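Side-chain contact in receptor-type adenylate cyclase GRESAG 4.3 (PDB 1FX4), which converts ATP to cyclic AMP and diphosphate with magnesium, through the probably cytoplasmic class III cyclase catalytic domain of a trypanosome receptor-type protein: residues 118-121 against 122-126. Residues are numbered along the deposited sequence; the frame is centred on the assembly and turned at random.
Sequences ASLD and PEVYS. Unlike the reference sequence in segment 118-121: Ser119 (reference His), Leu120 (reference Met).
The phenol ring of Tyr125 meets Leu120 obliquely, its neighbour there being the methyl CD1; Trp129 packs against the same ring with planes inclined by about 35°, and Arg100 of helix 94-109 adds a cation-pi contact. This is the first turn of helix 122-128, with Asp121 at the N-cap position and Pro122 opening the helix, on the surface of the cyclase catalytic domain and away from the magnesium site. CG of Tyr125 stands anti to the backbone N (chi1 175°), which carries the ring toward helix 94-109; its OH is hydrogen-bonded to Asp96 of that helix and also to Arg133, just before strand 134-141. Leu120 lies alongside the turn: its CB rests 4.0 Å from CB of Tyr125, and its CD1 comes equally close, 4.0 Å, to CA of Tyr125. The other methyl, CD2, reaches across to CG1 of Val124 at 4.2 Å, while CG2 of Val124 lies over CB of Asp121. The carboxylate of Asp121 turns outward without capping the helix, and OD1 stays 5.3 Å from OE1 of Glu123. The turn is closed instead by the backbone: N of Tyr125 donates to O of Asp121 at 2.8 Å, with an N-H...O angle of 159°.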
ATOM      1  N   ALA A 118      -2.642 -28.212   5.989  1.00 27.43           N
ATOM      2  CA  ALA A 118      -3.454 -28.639   7.131  1.00 27.94           C
ATOM      3  C   ALA A 118      -3.621 -30.161   7.219  1.00 28.60           C
ATOM      4  O   ALA A 118      -4.045 -30.675   8.248  1.00 29.11           O
ATOM      5  CB  ALA A 118      -4.823 -27.956   7.105  1.00 27.81           C
ATOM      6  N   SER A 119      -3.292 -30.877   6.147  1.00 28.95           N
ATOM      7  CA  SER A 119      -3.392 -32.339   6.144  1.00 29.92           C
ATOM      8  C   SER A 119      -2.058 -33.028   6.416  1.00 30.19           C
ATOM      9  O   SER A 119      -1.972 -34.262   6.390  1.00 30.82           O
ATOM     10  CB  SER A 119      -3.993 -32.856   4.835  1.00 31.21           C
ATOM     11  OG  SER A 119      -5.378 -32.545   4.759  1.00 31.79           O
ATOM     12  N   LEU A 120      -1.022 -32.235   6.683  1.00 28.48           N
ATOM     13  CA  LEU A 120       0.293 -32.782   7.000  1.00 28.17           C
ATOM     14  C   LEU A 120       0.313 -33.244   8.458  1.00 28.44           C
ATOM     15  O   LEU A 120      -0.393 -32.677   9.295  1.00 27.82           O
ATOM     16  CB  LEU A 120       1.373 -31.710   6.797  1.00 25.95           C
ATOM     17  CG  LEU A 120       1.536 -31.145   5.377  1.00 25.01           C
ATOM     18  CD1 LEU A 120       2.523 -29.961   5.395  1.00 24.24           C
ATOM     19  CD2 LEU A 120       2.026 -32.226   4.437  1.00 24.21           C
ATOM     20  N   ASP A 121       1.086 -34.284   8.768  1.00 28.93           N
ATOM     21  CA  ASP A 121       1.195 -34.727  10.160  1.00 30.08           C
ATOM     22  C   ASP A 121       1.946 -33.610  10.874  1.00 30.46           C
ATOM     23  O   ASP A 121       2.764 -32.919  10.261  1.00 29.92           O
ATOM     24  CB  ASP A 121       1.959 -36.059  10.299  1.00 29.86           C
ATOM     25  CG  ASP A 121       1.098 -37.273   9.974  1.00 30.03           C
ATOM     26  OD1 ASP A 121       1.644 -38.384   9.878  1.00 29.41           O
ATOM     27  OD2 ASP A 121      -0.130 -37.130   9.818  1.00 31.34           O
ATOM     28  N   PRO A 122       1.673 -33.412  12.176  1.00 31.48           N
ATOM     29  CA  PRO A 122       2.307 -32.373  12.993  1.00 31.78           C
ATOM     30  C   PRO A 122       3.815 -32.187  12.816  1.00 31.92           C
ATOM     31  O   PRO A 122       4.279 -31.073  12.548  1.00 31.24           O
ATOM     32  CB  PRO A 122       1.952 -32.805  14.417  1.00 32.26           C
ATOM     33  CG  PRO A 122       0.605 -33.402  14.237  1.00 32.19           C
ATOM     34  CD  PRO A 122       0.784 -34.249  13.003  1.00 31.94           C
ATOM     35  N   GLU A 123       4.576 -33.269  12.965  1.00 31.73           N
ATOM     36  CA  GLU A 123       6.032 -33.223  12.840  1.00 31.84           C
ATOM     37  C   GLU A 123       6.481 -32.879  11.407  1.00 29.78           C
ATOM     38  O   GLU A 123       7.508 -32.232  11.197  1.00 29.60           O
ATOM     39  CB  GLU A 123       6.641 -34.573  13.253  1.00 34.62           C
ATOM     40  CG  GLU A 123       6.293 -35.060  14.678  1.00 38.57           C
ATOM     41  CD  GLU A 123       4.848 -35.578  14.846  1.00 40.56           C
ATOM     42  OE1 GLU A 123       4.160 -35.892  13.836  1.00 40.36           O
ATOM     43  OE2 GLU A 123       4.408 -35.687  16.019  1.00 42.15           O
ATOM     44  N   VAL A 124       5.720 -33.355  10.432  1.00 27.87           N
ATOM     45  CA  VAL A 124       6.016 -33.121   9.023  1.00 26.51           C
ATOM     46  C   VAL A 124       5.753 -31.663   8.681  1.00 25.90           C
ATOM     47  O   VAL A 124       6.523 -31.025   7.951  1.00 24.53           O
ATOM     48  CB  VAL A 124       5.155 -34.045   8.143  1.00 26.45           C
ATOM     49  CG1 VAL A 124       5.315 -33.699   6.669  1.00 26.98           C
ATOM     50  CG2 VAL A 124       5.555 -35.502   8.398  1.00 27.06           C
ATOM     51  N   TYR A 125       4.660 -31.140   9.228  1.00 25.88           N
ATOM     52  CA  TYR A 125       4.282 -29.753   9.006  1.00 25.90           C
ATOM     53  C   TYR A 125       5.375 -28.809   9.497  1.00 26.01           C
ATOM     54  O   TYR A 125       5.781 -27.904   8.776  1.00 25.40           O
ATOM     55  CB  TYR A 125       2.960 -29.439   9.731  1.00 26.18           C
ATOM     56  CG  TYR A 125       2.551 -27.985   9.661  1.00 25.66           C
ATOM     57  CD1 TYR A 125       1.593 -27.558   8.752  1.00 26.10           C
ATOM     58  CD2 TYR A 125       3.160 -27.029  10.481  1.00 26.70           C
ATOM     59  CE1 TYR A 125       1.254 -26.200   8.649  1.00 26.02           C
ATOM     60  CE2 TYR A 125       2.825 -25.687  10.389  1.00 26.82           C
ATOM     61  CZ  TYR A 125       1.877 -25.282   9.466  1.00 25.68           C
ATOM     62  OH  TYR A 125       1.591 -23.948   9.343  1.00 26.19           O
ATOM     63  N   SER A 126       5.876 -29.028  10.709  1.00 26.15           N
ATOM     64  CA  SER A 126       6.875 -28.115  11.260  1.00 28.18           C
ATOM     65  C   SER A 126       8.245 -28.160  10.585  1.00 27.97           C
ATOM     66  O   SER A 126       9.061 -27.271  10.784  1.00 28.44           O
ATOM     67  CB  SER A 126       6.997 -28.268  12.785  1.00 30.08           C
ATOM     68  OG  SER A 126       7.529 -29.526  13.138  1.00 33.66           O
TER